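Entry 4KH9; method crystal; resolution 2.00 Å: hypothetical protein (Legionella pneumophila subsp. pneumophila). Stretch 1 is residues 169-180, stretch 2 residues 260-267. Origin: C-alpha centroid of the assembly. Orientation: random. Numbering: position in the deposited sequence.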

# COMPACT_ATOMS: atom_id res chain seq x y z
N ASP A 169 -7.49 8.71 -3.05
CA ASP A 169 -8.47 8.95 -4.13
C ASP A 169 -8.20 8.07 -5.37
O ASP A 169 -9.05 7.99 -6.26
CB ASP A 169 -8.50 10.43 -4.54
CG ASP A 169 -7.20 11.06 -5.01
OD1 ASP A 169 -6.12 10.60 -4.59
OD2 ASP A 169 -7.26 12.11 -5.66
N SER A 170 -7.04 7.40 -5.41
CA SER A 170 -6.65 6.52 -6.51
C SER A 170 -5.76 5.42 -5.97
O SER A 170 -5.20 5.54 -4.87
CB SER A 170 -5.94 7.31 -7.61
OG SER A 170 -5.46 6.47 -8.65
N LEU A 171 -5.65 4.32 -6.75
CA LEU A 171 -4.81 3.16 -6.43
C LEU A 171 -3.46 3.33 -7.02
O LEU A 171 -2.49 2.73 -6.55
CB LEU A 171 -5.43 1.85 -6.98
CG LEU A 171 -6.69 1.30 -6.33
CD1 LEU A 171 -7.19 0.13 -7.13
CD2 LEU A 171 -6.41 0.79 -4.97
N HIS A 172 -3.40 4.12 -8.11
CA HIS A 172 -2.18 4.32 -8.88
C HIS A 172 -1.99 5.79 -9.17
O HIS A 172 -2.92 6.49 -9.56
CB HIS A 172 -2.22 3.52 -10.21
CG HIS A 172 -2.86 2.17 -10.13
ND1 HIS A 172 -2.15 1.05 -9.72
CD2 HIS A 172 -4.13 1.80 -10.44
CE1 HIS A 172 -3.01 0.05 -9.74
NE2 HIS A 172 -4.21 0.44 -10.19
N TYR A 173 -0.76 6.24 -9.03
CA TYR A 173 -0.36 7.62 -9.29
C TYR A 173 0.91 7.66 -10.11
O TYR A 173 1.62 6.67 -10.21
CB TYR A 173 -0.10 8.36 -7.94
CG TYR A 173 -1.29 8.48 -7.01
CD1 TYR A 173 -2.15 9.57 -7.09
CD2 TYR A 173 -1.54 7.51 -6.05
CE1 TYR A 173 -3.22 9.70 -6.21
CE2 TYR A 173 -2.64 7.61 -5.19
CZ TYR A 173 -3.47 8.71 -5.28
OH TYR A 173 -4.52 8.81 -4.42
N GLN A 174 1.23 8.83 -10.66
CA GLN A 174 2.45 9.04 -11.41
C GLN A 174 3.09 10.35 -10.96
O GLN A 174 2.48 11.13 -10.23
CB GLN A 174 2.20 9.05 -12.93
CG GLN A 174 1.85 7.67 -13.48
CD GLN A 174 2.21 7.51 -14.95
OE1 GLN A 174 1.60 8.11 -15.83
NE2 GLN A 174 3.25 6.72 -15.24
N TYR A 175 4.33 10.56 -11.39
CA TYR A 175 5.13 11.73 -11.08
C TYR A 175 4.33 13.03 -11.30
O TYR A 175 3.79 13.24 -12.38
CB TYR A 175 6.43 11.73 -11.92
CG TYR A 175 7.31 12.93 -11.63
CD1 TYR A 175 8.20 12.92 -10.57
CD2 TYR A 175 7.22 14.09 -12.40
CE1 TYR A 175 8.98 14.04 -10.26
CE2 TYR A 175 7.99 15.21 -12.11
CZ TYR A 175 8.86 15.19 -11.04
OH TYR A 175 9.63 16.29 -10.74
N GLY A 176 4.26 13.86 -10.27
CA GLY A 176 3.57 15.13 -10.32
C GLY A 176 2.12 15.07 -9.94
O GLY A 176 1.49 16.12 -9.86
N ASP A 177 1.55 13.87 -9.71
CA ASP A 177 0.16 13.83 -9.29
C ASP A 177 -0.01 14.32 -7.85
O ASP A 177 0.89 14.13 -7.02
CB ASP A 177 -0.40 12.40 -9.38
CG ASP A 177 -0.66 11.89 -10.79
OD1 ASP A 177 -0.58 12.69 -11.74
OD2 ASP A 177 -0.96 10.68 -10.93
N LYS A 178 -1.16 14.87 -7.56
CA LYS A 178 -1.54 15.23 -6.20
C LYS A 178 -2.34 14.07 -5.62
O LYS A 178 -3.33 13.63 -6.21
CB LYS A 178 -2.33 16.53 -6.16
CG LYS A 178 -2.68 16.98 -4.72
CD LYS A 178 -2.68 18.51 -4.56
CE LYS A 178 -3.80 19.19 -5.34
NZ LYS A 178 -3.89 20.64 -5.07
N LEU A 179 -1.88 13.55 -4.49
CA LEU A 179 -2.57 12.49 -3.78
C LEU A 179 -3.51 13.13 -2.77
O LEU A 179 -3.10 14.06 -2.08
CB LEU A 179 -1.54 11.57 -3.07
CG LEU A 179 -2.11 10.38 -2.26
CD1 LEU A 179 -1.15 9.25 -2.26
CD2 LEU A 179 -2.34 10.77 -0.81
N LYS A 180 -4.73 12.61 -2.65
CA LYS A 180 -5.67 13.04 -1.63
C LYS A 180 -6.05 11.81 -0.76
O LYS A 180 -6.40 10.76 -1.30
CB LYS A 180 -6.89 13.71 -2.24
CG LYS A 180 -7.83 14.33 -1.23
CD LYS A 180 -9.09 14.81 -1.96
CE LYS A 180 -10.10 15.41 -1.01
NZ LYS A 180 -11.40 15.66 -1.68
N ALA A 260 -2.04 0.92 0.90
CA ALA A 260 -1.08 0.83 -0.18
C ALA A 260 -1.58 1.53 -1.43
O ALA A 260 -2.78 1.57 -1.71
CB ALA A 260 -0.78 -0.64 -0.50
N PHE A 261 -0.64 2.04 -2.21
CA PHE A 261 -0.93 2.63 -3.51
C PHE A 261 0.29 2.42 -4.38
O PHE A 261 1.40 2.23 -3.87
CB PHE A 261 -1.37 4.11 -3.42
CG PHE A 261 -0.33 5.07 -2.87
CD1 PHE A 261 -0.26 5.34 -1.50
CD2 PHE A 261 0.53 5.74 -3.73
CE1 PHE A 261 0.67 6.25 -1.00
CE2 PHE A 261 1.45 6.66 -3.24
CZ PHE A 261 1.51 6.92 -1.87
N SER A 262 0.07 2.37 -5.69
CA SER A 262 1.15 2.17 -6.66
C SER A 262 1.59 3.51 -7.22
O SER A 262 0.77 4.41 -7.39
CB SER A 262 0.67 1.25 -7.78
OG SER A 262 1.68 1.08 -8.76
N TYR A 263 2.88 3.62 -7.57
CA TYR A 263 3.41 4.87 -8.12
C TYR A 263 4.39 4.59 -9.28
O TYR A 263 5.21 3.69 -9.14
CB TYR A 263 4.12 5.67 -7.01
CG TYR A 263 4.86 6.90 -7.49
CD1 TYR A 263 4.19 8.07 -7.78
CD2 TYR A 263 6.25 6.87 -7.67
CE1 TYR A 263 4.87 9.21 -8.21
CE2 TYR A 263 6.95 8.01 -8.08
CZ TYR A 263 6.24 9.18 -8.35
OH TYR A 263 6.88 10.30 -8.78
N SER A 264 4.35 5.38 -10.37
CA SER A 264 5.32 5.19 -11.45
C SER A 264 5.82 6.53 -12.04
O SER A 264 5.19 7.57 -11.87
CB SER A 264 4.74 4.33 -12.57
OG SER A 264 3.69 4.97 -13.26
N ILE A 265 6.93 6.47 -12.73
CA ILE A 265 7.51 7.58 -13.47
C ILE A 265 7.03 7.44 -14.93
O ILE A 265 7.12 6.34 -15.48
CB ILE A 265 9.04 7.59 -13.32
CG1 ILE A 265 9.44 7.91 -11.85
CG2 ILE A 265 9.71 8.57 -14.28
CD1 ILE A 265 10.54 7.05 -11.38
N PRO A 266 6.47 8.49 -15.56
CA PRO A 266 5.98 8.34 -16.95
C PRO A 266 7.16 8.30 -17.93
O PRO A 266 7.41 9.25 -18.68
CB PRO A 266 5.10 9.58 -17.14
CG PRO A 266 5.68 10.61 -16.22
CD PRO A 266 6.23 9.86 -15.04
N SER A 267 7.93 7.19 -17.90
CA SER A 267 9.17 6.95 -18.66
C SER A 267 8.94 6.86 -20.17
O SER A 267 9.90 6.95 -20.94
CB SER A 267 9.82 5.66 -18.19
OG SER A 267 8.87 4.61 -18.06

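Two strands that lie far apart in sequence can be joined by a short run of residues on each side, provided that the backbone sets the register and the side chains exploit both faces of the sheet it creates. The pairing of residues 172-174 with 260-264 in this Legionella protein is a compact example. The strands run parallel, with an angle of 29° between their directions, and the two stretches together bury 601 Å², both sides summed. As parallel pairing requires, the hydrogen bonds alternate between neighbours. Ser262 N donates to Leu171 O (2.7 Å) and Ser262 O accepts from Tyr173 N (2.9 Å); two residues on, Ser264 N donates to Tyr173 O (3.0 Å) and Ser264 O accepts from Tyr175 N (3.1 Å). The two serines thus offer both backbone polar groups to the other stretch. Between these bonds the alpha carbons come close to carbonyl oxygens, as in the contact of His172 CA with Ser262 O at 3.3 Å.

Gln174 has the most surface covered by the other stretch, and it shows how a polar side chain can reinforce a backbone ladder. Its CB lies on the same face as that of its bridge partner Ser264, but the chain leans across so that Gln174 NE2 donates to Ser264 OG at 2.7 Å. Gln174 NE2 also packs 3.6 Å from Pro266 CA, beyond the end of the strand. A long amide suits this position because it can span the gap to a short hydroxyl. The same residue opens a type II turn that ends at Asp177: Gln174 O accepts from Asp177 N at 2.9 Å, while Gln174 N donates to Asp177 OD2, also at 2.9 Å. Gly176 sits in this turn with a positive phi of 90°, where a CB would be jammed against the preceding carbonyl oxygen.

Phe261, next in covered surface, is buried and supplies the apolar counterpart. With chi1 in the p well, its ring receives Leu179 over one face, Leu179 CD1 lying 3.7 Å from the ring centroid and only 16° off the normal. Tyr173 directs its edge toward the face of Phe261 in an offset arrangement, with the ring planes at 84° and Tyr173 CD2 3.6 Å from Phe261 CD2. A flat aromatic ring can thus accommodate both a branched aliphatic group and a second aromatic. Tyr173 adds a polar end to this packing: Tyr173 OH donates to Asp169 OD1 in a very short 2.4 Å bond, so a buried residue keeps its hydroxyl satisfied.

Tyr175 extends the contact past the paired strands. Tyr175 CB meets Pro266 CD at 3.6 Å, an apolar fit against a rigid ring, and Tyr263 OH approaches the edge of the Tyr175 ring, 3.4 Å from Tyr175 CD1. The principle is general: backbone bonds fix the alignment, and side chains of contrasting character then secure it.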